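Local atomic coordinates of universal stress protein (Pseudomonas aeruginosa UCBPP-PA14, PDB entry 7MQ5), a protein that is of unknown function but belongs to the universal stress protein family, whose members are linked to bacterial stress survival and in part bind ATP. Residues K114-R117 against P122-M125; A139-G144 against R205-E210; D147-S152 against T245-G250; A170-I175 against Y211-E216; T241-V246 against V262-L267. One frame throughout, in Å; residues are numbered along the deposited sequence. Where two conformers were deposited one is given.

Interactions 1, 2, 4 and 5 all pack against one mixed sheet, whereas interaction 3 ties loop to helix at the surface. Interactions 1 and 5 have centres about 11 Å apart and touch through Leu116 CD1 and Leu264 CD1, 3.8 Å apart. Interactions 2 and 4 lie on the neighbouring strands 136-141 and 171-178, about 10 Å apart by their centres; Gln208 NE2 reaches Asp215 OD1 at 2.8 Å. Strand 136-141 links interaction 2 to interaction 5 by Ala140 N and Val242 O, 3.0 Å apart. Interaction 3 shares Thr245 and Val246 with interaction 5; its segment 147-152 begins just after 139-144, and interactions 2 and 3 interleave along the chain. No ligand site is defined by these contacts.

Interaction 1: residues K114-R117 against P122-M125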
# COMPACT_ATOMS: atom_id res chain seq x y z
N LYS A 114 -4.72 -9.89 8.82
CA LYS A 114 -3.82 -11.06 8.68
C LYS A 114 -3.14 -10.99 7.30
O LYS A 114 -1.95 -11.32 7.21
CB LYS A 114 -4.60 -12.35 8.91
CG LYS A 114 -4.99 -12.55 10.37
CD LYS A 114 -5.80 -13.79 10.63
CE LYS A 114 -6.13 -13.96 12.10
NZ LYS A 114 -7.00 -15.12 12.33
N LEU A 115 -3.86 -10.54 6.28
CA LEU A 115 -3.24 -10.39 4.95
C LEU A 115 -2.09 -9.37 5.05
O LEU A 115 -0.99 -9.62 4.53
CB LEU A 115 -4.29 -9.91 3.93
CG LEU A 115 -3.74 -9.56 2.55
CD1 LEU A 115 -3.08 -10.76 1.91
CD2 LEU A 115 -4.84 -9.00 1.67
N LEU A 116 -2.36 -8.22 5.66
CA LEU A 116 -1.30 -7.18 5.75
C LEU A 116 -0.12 -7.65 6.60
O LEU A 116 1.02 -7.29 6.29
CB LEU A 116 -1.89 -5.91 6.36
CG LEU A 116 -2.86 -5.17 5.45
CD1 LEU A 116 -3.49 -4.00 6.19
CD2 LEU A 116 -2.18 -4.70 4.18
N ARG A 117 -0.38 -8.42 7.64
CA ARG A 117 0.70 -8.91 8.53
C ARG A 117 1.63 -9.86 7.77
O ARG A 117 2.85 -9.63 7.77
CB ARG A 117 0.04 -9.61 9.72
CG ARG A 117 1.00 -10.18 10.74
CD ARG A 117 0.25 -10.54 12.01
NE ARG A 117 -0.46 -9.40 12.57
CZ ARG A 117 -1.78 -9.22 12.61
NH1 ARG A 117 -2.61 -10.15 12.17
NH2 ARG A 117 -2.27 -8.12 13.14
N PRO A 122 4.39 -5.72 -1.25
CA PRO A 122 3.49 -4.58 -1.10
C PRO A 122 2.02 -4.99 -1.24
O PRO A 122 1.68 -5.84 -2.06
CB PRO A 122 3.93 -3.65 -2.25
CG PRO A 122 5.40 -3.97 -2.43
CD PRO A 122 5.48 -5.46 -2.20
N VAL A 123 1.18 -4.39 -0.40
CA VAL A 123 -0.29 -4.60 -0.48
C VAL A 123 -0.96 -3.24 -0.64
O VAL A 123 -0.71 -2.34 0.18
CB VAL A 123 -0.85 -5.31 0.76
CG1 VAL A 123 -2.36 -5.45 0.64
CG2 VAL A 123 -0.20 -6.67 0.97
N LEU A 124 -1.78 -3.11 -1.68
CA LEU A 124 -2.63 -1.92 -1.88
C LEU A 124 -4.04 -2.27 -1.42
O LEU A 124 -4.69 -3.12 -2.04
CB LEU A 124 -2.62 -1.54 -3.36
CG LEU A 124 -3.55 -0.39 -3.74
CD1 LEU A 124 -3.17 0.91 -3.02
CD2 LEU A 124 -3.55 -0.19 -5.24
N MSE A 125 -4.46 -1.67 -0.32
CA MSE A 125 -5.81 -1.80 0.20
C MSE A 125 -6.60 -0.61 -0.33
O MSE A 125 -6.30 0.52 0.03
CB MSE A 125 -5.82 -1.74 1.73
CG MSE A 125 -5.11 -2.88 2.41
SE MSE A 125 -5.97 -4.61 2.08
CE MSE A 125 -7.79 -4.14 2.65
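Leu116 lays its CD2 methyl over the isopropyl group of Val123, and this overlap is the closest approach between residues 114-117 and 122-125. CD2 of Leu116 stands 3.6 Å from CG1 and 3.7 Å from CB of Val123, so it rests against one branch and the branch point rather than on a single methyl. Two torsions bring the pieces together. In Leu116 the CG is anti to the carbonyl carbon (chi1 -70°), which swings the isobutyl end to the strand although the bond leaving the backbone does not aim there; in Val123, CG1 is anti to the backbone N (chi1 178°) and becomes the branch that meets the helix.

The same CD2 methyl of Leu116 also approaches CG of Met125, at 3.9 Å, and thus spans two strand residues that face the helix. Met125 is a selenomethionine with two conformers, and the distance holds for the one described. Leu115 contributes more loosely: its CD2 lies 4.5 Å from CG1 of Val123, reaching that methyl from another direction than Leu116 does. All four residues are buried, and no hydrogen bond crosses the contact; it is held by apolar surface alone.

Helix 110-118 and strand 123-126 are consecutive parts of a beta-alpha-beta unit that starts with strand 92-96. Strand 123-126 is parallel to 92-96 and antiparallel to 270-274, while Leu115 also packs on Ile81 and Ile82 of helix 77-88 and Leu116 on Val273.

Interaction 2: residues A139-G144 against R205-E210; sequences AAVDVG and RTFQAE
Phe207 reaches from helix 193-211 towards Val143 and Val141, and its ring takes part in a CH-pi contact that seats this helix against the mixed sheet of this alpha/beta fold, in the half with the universal stress protein family sequence. From CB the side chain leaves with CG anti to the backbone N (chi1 178°), a setting that carries the ring off the helix and towards the end of strand 136-141. CG is met at once: CG1 of Val143 lies 3.7 Å from CG of Phe207, and equally close to CD2. Further out, CD1, CE1 and CE2 remain under the same methyl, with CE1 of Phe207 4.1 Å from Val143 CG1.

The measure of this arrangement is the ring centroid, 3.7 Å from Val143 CG1 along a line 12° off the ring normal: one methyl sits over the centre of one face. At the tip, CZ of Phe207 passes to the next valine, 4.1 Å from CG2 of Val141, which comes in obliquely. The two valines thus divide the ring, Val143 covering its face and Val141 meeting its far end. Around them, Tyr200 and Cys204 of the same helix also pack on Val143.

The backbone that presents Val143 is shaped by an Asx turn at Asp142, whose OD1 is also hydrogen-bonded to His178 ND1; in the turn, Gly144 N donates to Asp142 OD1 at 3.0 Å, from above the carboxylate plane.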
# COMPACT_ATOMS: atom_id res chain seq x y z
N ALA A 139 2.96 10.48 0.83
CA ALA A 139 3.98 9.55 1.35
C ALA A 139 4.23 9.89 2.82
O ALA A 139 4.43 11.07 3.13
CB ALA A 139 5.26 9.68 0.55
N ALA A 140 4.24 8.89 3.71
CA ALA A 140 4.49 9.10 5.14
C ALA A 140 5.90 8.62 5.50
O ALA A 140 6.20 7.44 5.29
CB ALA A 140 3.45 8.39 5.98
N VAL A 141 6.73 9.52 6.01
CA VAL A 141 8.11 9.18 6.44
C VAL A 141 8.39 9.84 7.80
O VAL A 141 7.48 10.49 8.37
CB VAL A 141 9.11 9.65 5.37
CG1 VAL A 141 8.86 9.00 4.02
CG2 VAL A 141 9.10 11.17 5.25
N ASP A 142 9.57 9.57 8.35
CA ASP A 142 10.05 10.30 9.56
C ASP A 142 11.47 10.75 9.23
O ASP A 142 12.39 9.95 9.39
CB ASP A 142 9.97 9.48 10.85
CG ASP A 142 10.44 10.24 12.09
OD1 ASP A 142 10.94 11.38 11.94
OD2 ASP A 142 10.30 9.70 13.21
N VAL A 143 11.60 11.97 8.72
CA VAL A 143 12.93 12.49 8.27
C VAL A 143 13.90 12.56 9.47
O VAL A 143 15.11 12.63 9.22
CB VAL A 143 12.79 13.84 7.55
CG1 VAL A 143 11.79 13.76 6.40
CG2 VAL A 143 12.42 14.97 8.49
N GLY A 144 13.40 12.48 10.71
CA GLY A 144 14.25 12.52 11.91
C GLY A 144 15.07 11.25 12.12
O GLY A 144 15.84 11.23 13.09
N ARG A 205 16.48 19.48 5.87
CA ARG A 205 16.96 20.20 4.66
C ARG A 205 17.69 19.23 3.73
O ARG A 205 17.52 19.36 2.51
CB ARG A 205 17.83 21.40 5.05
CG ARG A 205 17.06 22.52 5.74
CD ARG A 205 15.92 23.07 4.91
NE ARG A 205 15.24 24.19 5.56
CZ ARG A 205 14.15 24.80 5.09
NH1 ARG A 205 13.58 24.39 3.97
NH2 ARG A 205 13.62 25.80 5.77
N THR A 206 18.44 18.28 4.28
CA THR A 206 19.15 17.29 3.43
C THR A 206 18.11 16.43 2.69
O THR A 206 18.28 16.20 1.47
CB THR A 206 20.10 16.43 4.26
OG1 THR A 206 21.10 17.32 4.75
CG2 THR A 206 20.74 15.31 3.47
N PHE A 207 17.08 15.98 3.40
CA PHE A 207 16.01 15.16 2.78
C PHE A 207 15.35 15.93 1.63
O PHE A 207 15.14 15.36 0.55
CB PHE A 207 14.98 14.79 3.85
CG PHE A 207 13.81 14.00 3.33
CD1 PHE A 207 13.85 12.62 3.31
CD2 PHE A 207 12.67 14.64 2.87
CE1 PHE A 207 12.77 11.89 2.85
CE2 PHE A 207 11.59 13.91 2.41
CZ PHE A 207 11.65 12.53 2.38
N GLN A 208 15.11 17.22 1.84
CA GLN A 208 14.43 18.06 0.83
C GLN A 208 15.28 18.18 -0.44
O GLN A 208 14.71 18.12 -1.55
CB GLN A 208 14.10 19.41 1.45
CG GLN A 208 13.23 20.28 0.58
CD GLN A 208 12.71 21.49 1.31
OE1 GLN A 208 13.14 21.81 2.42
NE2 GLN A 208 11.79 22.19 0.68
N ALA A 209 16.59 18.35 -0.30
CA ALA A 209 17.48 18.45 -1.48
C ALA A 209 17.62 17.08 -2.15
O ALA A 209 17.49 17.00 -3.38
CB ALA A 209 18.83 18.99 -1.07
N GLU A 210 17.84 16.03 -1.35
CA GLU A 210 18.04 14.67 -1.90
C GLU A 210 16.83 14.28 -2.75
O GLU A 210 17.01 13.73 -3.86
CB GLU A 210 18.24 13.66 -0.77
CG GLU A 210 18.44 12.24 -1.26
CD GLU A 210 18.83 11.25 -0.17
OE1 GLU A 210 18.93 11.67 0.99
OE2 GLU A 210 19.06 10.08 -0.50

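Interaction 3: residues D147-S152 against T245-G250; sequences DGEHRS and TVARTG
Glu149 and Ala247 bring the two backbones closest, their CA atoms 6.4 Å apart where the first turn of helix 148-167 faces the irregular segment 245-250. Asp147 occupies the N-cap of that helix: its OD1 accepts from His150 N at 2.9 Å, nearly along the C-O axis. The same OD1 takes a second bond from His150 ND1, 3.1 Å away and in the imidazole plane, which fixes the rotation of the ring.

Held in this way, the imidazole turns CE1 of His150 towards the CB of Ala247, 3.5 Å away. Beside it, Glu149 and Arg248 form a salt bridge of the side-on kind. Arg248 NE donates to Glu149 OE1 at 3.2 Å with an angle of 165°, and Arg248 NH1 to Glu149 OE2 at 2.9 Å; both oxygens lie close to the guanidinium plane. The carboxylate is nevertheless turned 39° from that plane, so the pairing is twisted rather than flat. Glu149 was modelled in two conformers, and the bridge belongs to the one described.

Water extends the contact to the backbone of Ala247. One molecule lies between Glu149 OE1 and the carbonyl O of Ala247; another accepts from Ala247 N at 3.0 Å and also bonds His150 NE2.

In this alpha/beta fold of universal stress proteins, the loop after strand 240-244 meets the N-terminus of helix 148-167, which follows the neighbouring parallel strand 136-141. In ATP-binding relatives this loop is glycine-rich and contacts the nucleotide; by sequence, Ala247 probably stands at one of those glycine positions.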
# COMPACT_ATOMS: atom_id res chain seq x y z
N ASP A 147 18.98 6.03 9.81
CA ASP A 147 19.82 4.81 9.94
C ASP A 147 19.58 3.97 8.68
O ASP A 147 18.63 4.30 7.93
CB ASP A 147 19.59 4.07 11.27
CG ASP A 147 18.28 3.31 11.41
OD1 ASP A 147 17.64 3.02 10.37
OD2 ASP A 147 17.91 3.01 12.57
N GLY A 148 20.42 2.97 8.43
CA GLY A 148 20.32 2.18 7.19
C GLY A 148 18.92 1.64 6.93
O GLY A 148 18.46 1.69 5.76
N GLU A 149 18.25 1.18 7.98
CA GLU A 149 16.90 0.57 7.84
C GLU A 149 15.86 1.64 7.47
O GLU A 149 15.02 1.37 6.57
CB GLU A 149 16.54 -0.16 9.13
CG GLU A 149 17.58 -1.21 9.50
CD GLU A 149 17.22 -2.17 10.61
OE1 GLU A 149 16.04 -2.19 11.04
OE2 GLU A 149 18.13 -2.91 11.05
N HIS A 150 15.90 2.81 8.11
CA HIS A 150 14.90 3.86 7.76
C HIS A 150 15.25 4.46 6.39
O HIS A 150 14.32 4.75 5.63
CB HIS A 150 14.76 4.89 8.88
CG HIS A 150 14.03 4.36 10.07
ND1 HIS A 150 14.66 3.62 11.05
CD2 HIS A 150 12.73 4.44 10.43
CE1 HIS A 150 13.79 3.28 11.97
NE2 HIS A 150 12.60 3.77 11.62
N ARG A 151 16.54 4.62 6.07
CA ARG A 151 16.90 5.18 4.73
C ARG A 151 16.30 4.31 3.62
O ARG A 151 15.70 4.87 2.69
CB ARG A 151 18.41 5.30 4.54
CG ARG A 151 19.07 6.42 5.34
CD ARG A 151 20.46 6.76 4.83
NE ARG A 151 21.35 5.61 4.73
CZ ARG A 151 22.15 5.15 5.69
NH1 ARG A 151 22.19 5.73 6.88
NH2 ARG A 151 22.91 4.09 5.46
N SER A 152 16.45 2.99 3.74
CA SER A 152 15.94 2.03 2.74
C SER A 152 14.41 2.10 2.66
O SER A 152 13.87 2.20 1.55
CB SER A 152 16.40 0.63 3.06
OG SER A 152 15.79 -0.32 2.21
N THR A 245 5.63 -0.20 7.42
CA THR A 245 5.49 -0.81 8.76
C THR A 245 6.76 -0.51 9.58
O THR A 245 7.74 0.04 9.03
CB THR A 245 5.15 -2.30 8.61
OG1 THR A 245 6.20 -2.92 7.88
CG2 THR A 245 3.82 -2.51 7.91
N VAL A 246 6.75 -0.88 10.85
CA VAL A 246 7.86 -0.52 11.77
C VAL A 246 9.17 -1.19 11.31
O VAL A 246 9.15 -2.32 10.80
CB VAL A 246 7.46 -0.83 13.23
CG1 VAL A 246 7.16 -2.31 13.43
CG2 VAL A 246 8.47 -0.32 14.24
N ALA A 247 10.30 -0.51 11.51
CA ALA A 247 11.60 -1.02 10.99
C ALA A 247 11.97 -2.36 11.64
O ALA A 247 12.58 -3.20 10.94
CB ALA A 247 12.68 0.01 11.20
N ARG A 248 11.63 -2.54 12.91
CA ARG A 248 11.93 -3.80 13.64
C ARG A 248 10.65 -4.25 14.33
O ARG A 248 9.92 -3.40 14.86
CB ARG A 248 13.08 -3.61 14.63
CG ARG A 248 14.38 -3.26 13.93
CD ARG A 248 15.58 -3.26 14.85
NE ARG A 248 16.79 -3.07 14.07
CZ ARG A 248 18.02 -3.07 14.56
NH1 ARG A 248 19.05 -2.89 13.75
NH2 ARG A 248 18.22 -3.26 15.85
N THR A 249 10.42 -5.56 14.35
CA THR A 249 9.16 -6.07 14.92
C THR A 249 9.08 -5.80 16.43
O THR A 249 10.12 -5.71 17.11
CB THR A 249 8.99 -7.57 14.69
OG1 THR A 249 7.68 -7.95 15.13
CG2 THR A 249 10.05 -8.39 15.38
N GLY A 250 7.85 -5.64 16.89
CA GLY A 250 7.57 -5.57 18.34
C GLY A 250 7.47 -6.98 18.91
O GLY A 250 7.67 -7.97 18.15
O HOH W 1 14.58 -3.07 9.04
O HOH W 2 10.18 2.41 12.35

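Interaction 4: residues A170-I175 against Y211-E216; sequences ATLHVI and YGFSDE
Phe213 packs on Leu172 and Val174 just past a Schellman motif, the turn that ends helix 193-211 and sends the chain on to edge strand 218-222. The first shell is a CH-pi contact on one face: Val174 CG2 is 3.7 Å from the ring centroid, 21° off the normal and shifted towards the rim, and CZ of Phe213 is 3.5 Å from Val174 CG2. Leu172 comes from a different side. Its CD2 lies in the ring plane at the edge, 3.6 Å from CE1 of Phe213, so the two aliphatic groups meet face and rim respectively. Phe213 has CG anti to its carbonyl carbon (chi1 -70°), and the opposite ring face then lies against Tyr211 O, 3.8 Å above the plane.

The ring is positioned by the turn before it and by side chains around it. Gly212 adopts positive phi (60°) to leave the helix, and Gln208 NE2 donates to the carbonyl O of Phe213 as well as to Asp215 OD1. Ile158 of helix 148-167 also packs on the phenyl group, and Val174 is joined by backbone hydrogen bonding to Gln217.

A water ties the far end of the loop to the strand: it donates to Glu216 O at 2.6 Å and bonds His173 ND1. On the other side of that imidazole, His173 NE2 and Thr171 OG1 are hydrogen-bonded at 2.8 Å, with either able to be the donor.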
# COMPACT_ATOMS: atom_id res chain seq x y z
N ALA A 170 -0.99 12.75 -11.07
CA ALA A 170 -1.38 13.25 -9.74
C ALA A 170 -0.20 14.03 -9.15
O ALA A 170 0.91 14.00 -9.74
CB ALA A 170 -1.77 12.08 -8.86
N THR A 171 -0.43 14.70 -8.03
CA THR A 171 0.66 15.44 -7.37
C THR A 171 1.11 14.66 -6.13
O THR A 171 0.28 13.96 -5.52
CB THR A 171 0.26 16.88 -7.06
OG1 THR A 171 -0.95 16.89 -6.32
CG2 THR A 171 0.06 17.69 -8.32
N LEU A 172 2.38 14.78 -5.81
CA LEU A 172 3.02 14.07 -4.68
C LEU A 172 3.24 15.03 -3.50
O LEU A 172 3.71 16.16 -3.70
CB LEU A 172 4.35 13.51 -5.19
CG LEU A 172 5.22 12.81 -4.14
CD1 LEU A 172 4.51 11.60 -3.58
CD2 LEU A 172 6.57 12.44 -4.74
N HIS A 173 2.92 14.55 -2.31
CA HIS A 173 3.02 15.28 -1.02
C HIS A 173 3.69 14.34 -0.01
O HIS A 173 3.52 13.11 -0.14
CB HIS A 173 1.62 15.77 -0.61
CG HIS A 173 0.89 16.46 -1.73
ND1 HIS A 173 0.80 17.84 -1.86
CD2 HIS A 173 0.27 15.95 -2.83
CE1 HIS A 173 0.14 18.14 -2.95
NE2 HIS A 173 -0.19 16.99 -3.58
N VAL A 174 4.38 14.91 0.96
CA VAL A 174 5.06 14.10 2.01
C VAL A 174 4.68 14.61 3.39
O VAL A 174 4.67 15.83 3.59
CB VAL A 174 6.59 14.15 1.83
CG1 VAL A 174 7.31 13.35 2.90
CG2 VAL A 174 7.00 13.69 0.44
N ILE A 175 4.36 13.70 4.31
CA ILE A 175 4.12 14.06 5.74
C ILE A 175 5.24 13.40 6.56
O ILE A 175 5.46 12.18 6.43
CB ILE A 175 2.71 13.67 6.25
CG1 ILE A 175 2.52 13.96 7.74
CG2 ILE A 175 2.40 12.22 5.94
CD1 ILE A 175 2.72 15.39 8.15
N TYR A 211 15.64 14.56 -2.24
CA TYR A 211 14.40 14.11 -2.92
C TYR A 211 13.71 15.21 -3.73
O TYR A 211 12.64 14.94 -4.31
CB TYR A 211 13.49 13.46 -1.88
CG TYR A 211 13.96 12.10 -1.41
CD1 TYR A 211 13.76 10.99 -2.21
CD2 TYR A 211 14.60 11.92 -0.20
CE1 TYR A 211 14.17 9.74 -1.82
CE2 TYR A 211 15.02 10.67 0.21
CZ TYR A 211 14.81 9.57 -0.61
OH TYR A 211 15.21 8.31 -0.24
N GLY A 212 14.29 16.41 -3.78
CA GLY A 212 13.73 17.47 -4.64
C GLY A 212 12.30 17.85 -4.30
O GLY A 212 11.46 17.93 -5.23
N PHE A 213 12.02 18.08 -3.02
CA PHE A 213 10.66 18.50 -2.60
C PHE A 213 10.62 20.00 -2.33
O PHE A 213 11.55 20.54 -1.74
CB PHE A 213 10.22 17.73 -1.36
CG PHE A 213 9.94 16.28 -1.64
CD1 PHE A 213 8.99 15.92 -2.59
CD2 PHE A 213 10.58 15.27 -0.93
CE1 PHE A 213 8.71 14.59 -2.85
CE2 PHE A 213 10.28 13.93 -1.19
CZ PHE A 213 9.37 13.60 -2.17
N SER A 214 9.53 20.63 -2.76
CA SER A 214 9.27 22.06 -2.46
C SER A 214 8.83 22.18 -1.01
O SER A 214 8.41 21.16 -0.42
CB SER A 214 8.20 22.62 -3.35
OG SER A 214 6.94 22.05 -3.02
N ASP A 215 8.86 23.39 -0.46
CA ASP A 215 8.35 23.59 0.92
C ASP A 215 6.86 23.22 0.97
O ASP A 215 6.42 22.66 1.98
CB ASP A 215 8.51 25.05 1.36
CG ASP A 215 9.94 25.54 1.50
OD1 ASP A 215 10.86 24.70 1.55
OD2 ASP A 215 10.12 26.76 1.55
N GLU A 216 6.14 23.49 -0.13
CA GLU A 216 4.66 23.28 -0.25
C GLU A 216 4.30 21.79 -0.31
O GLU A 216 3.16 21.45 0.04
CB GLU A 216 4.14 24.05 -1.47
CG GLU A 216 4.19 25.57 -1.32
CD GLU A 216 5.56 26.25 -1.32
OE1 GLU A 216 6.48 25.76 -2.02
OE2 GLU A 216 5.69 27.29 -0.63
O HOH W 3 1.26 19.72 0.08

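Interaction 5: residues T241-V246 against V262-L267; sequences TVIGTV and VVLDTL
A beta-alpha-beta unit, strand 240-244, helix 258-264 and strand 270-274, supplies this contact, in which Thr241 and Ile243 of the first strand face Val263, Leu264 and Leu267. Near the start of the strand, CB of Thr241 lies 3.9 Å from CD1 of Leu267, and its CG2 is 4.0 Å from the same methyl; the two side chains cross at about a right angle. With CG2 anti to the backbone N, Thr241 puts its methyl beside the leucine, while its OG1 is hydrogen-bonded to Ser269 OG, so the hydroxyl has a polar partner although it borders the leucine methyls.

Two residues along, Ile243 divides its branches between two helix residues. CD1 of Ile243 reaches CG of Leu264 at 4.1 Å, and CG2 of Ile243 lies 4.4 Å from CG1 of Val263, a looser approach. CG1 of Ile243 takes the crowded position between backbone N and carbonyl carbon (chi1 71°), which sends CD1 towards Leu264; two conformers were modelled here, and this describes one.

Backbone and hydroxyl bonds within 262-267 hold Leu267 in place. Val263 O accepts from both Thr266 N and Leu267 N, the latter at 2.9 Å, and Thr266 OG1 donates to Val262 O at 2.8 Å. Lys127 NZ also bonds the carbonyl oxygens of Leu264 and Leu267.

All five touching residues are buried, and no hydrogen bond crosses between the segments. The connecting helix and the residues after it pack on the strand, as in the crossovers of Rossmann-like alpha/beta folds.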
# COMPACT_ATOMS: atom_id res chain seq x y z
N THR A 241 -2.36 6.94 0.18
CA THR A 241 -1.31 7.20 1.18
C THR A 241 -0.37 5.98 1.14
O THR A 241 -0.85 4.85 1.19
CB THR A 241 -1.87 7.45 2.59
OG1 THR A 241 -2.78 8.54 2.54
CG2 THR A 241 -0.78 7.78 3.59
N VAL A 242 0.92 6.23 1.07
CA VAL A 242 1.96 5.17 1.06
C VAL A 242 2.63 5.20 2.43
O VAL A 242 3.13 6.27 2.84
CB VAL A 242 2.97 5.37 -0.07
CG1 VAL A 242 3.97 4.22 -0.07
CG2 VAL A 242 2.28 5.52 -1.42
N ILE A 243 2.63 4.06 3.11
CA ILE A 243 3.23 3.96 4.46
C ILE A 243 4.13 2.73 4.53
O ILE A 243 4.02 1.81 3.68
CB ILE A 243 2.15 3.87 5.57
CG1 ILE A 243 1.40 2.54 5.54
CG2 ILE A 243 1.20 5.06 5.50
CD1 ILE A 243 0.46 2.35 6.70
N GLY A 244 5.03 2.75 5.51
CA GLY A 244 5.86 1.59 5.83
C GLY A 244 5.51 1.09 7.22
O GLY A 244 5.06 1.89 8.06
N THR A 245 5.63 -0.20 7.42
CA THR A 245 5.49 -0.81 8.76
C THR A 245 6.76 -0.51 9.58
O THR A 245 7.74 0.04 9.03
CB THR A 245 5.15 -2.30 8.61
OG1 THR A 245 6.20 -2.92 7.88
CG2 THR A 245 3.82 -2.51 7.91
N VAL A 246 6.75 -0.88 10.85
CA VAL A 246 7.86 -0.52 11.77
C VAL A 246 9.17 -1.19 11.31
O VAL A 246 9.15 -2.32 10.80
CB VAL A 246 7.46 -0.83 13.23
CG1 VAL A 246 7.16 -2.31 13.43
CG2 VAL A 246 8.47 -0.32 14.24
N VAL A 262 -2.98 2.14 13.62
CA VAL A 262 -3.98 3.23 13.77
C VAL A 262 -4.27 3.88 12.41
O VAL A 262 -5.44 4.07 12.07
CB VAL A 262 -3.51 4.27 14.80
CG1 VAL A 262 -4.45 5.46 14.86
CG2 VAL A 262 -3.35 3.65 16.18
N VAL A 263 -3.23 4.21 11.65
CA VAL A 263 -3.43 4.90 10.34
C VAL A 263 -4.28 4.02 9.40
O VAL A 263 -5.20 4.54 8.75
CB VAL A 263 -2.06 5.27 9.75
CG1 VAL A 263 -2.13 5.74 8.32
CG2 VAL A 263 -1.36 6.29 10.64
N LEU A 264 -3.99 2.73 9.31
CA LEU A 264 -4.73 1.85 8.37
C LEU A 264 -6.21 1.76 8.73
O LEU A 264 -7.02 1.58 7.81
CB LEU A 264 -4.08 0.47 8.37
CG LEU A 264 -2.98 0.29 7.32
CD1 LEU A 264 -2.01 -0.82 7.70
CD2 LEU A 264 -3.61 0.07 5.95
N ASP A 265 -6.54 1.89 10.01
CA ASP A 265 -7.95 1.80 10.49
C ASP A 265 -8.62 3.18 10.47
O ASP A 265 -9.81 3.23 10.83
CB ASP A 265 -8.01 1.23 11.91
CG ASP A 265 -8.13 -0.29 12.00
OD1 ASP A 265 -8.26 -0.95 10.94
OD2 ASP A 265 -8.09 -0.80 13.13
N THR A 266 -7.92 4.24 10.04
CA THR A 266 -8.45 5.63 10.10
C THR A 266 -8.50 6.26 8.70
O THR A 266 -9.43 7.02 8.42
CB THR A 266 -7.59 6.51 11.02
OG1 THR A 266 -7.50 5.88 12.30
CG2 THR A 266 -8.12 7.92 11.18
N LEU A 267 -7.51 5.99 7.87
CA LEU A 267 -7.46 6.67 6.55
C LEU A 267 -8.69 6.34 5.71
O LEU A 267 -9.19 5.19 5.76
CB LEU A 267 -6.20 6.21 5.80
CG LEU A 267 -4.88 6.76 6.33
CD1 LEU A 267 -3.73 6.02 5.66
CD2 LEU A 267 -4.75 8.26 6.09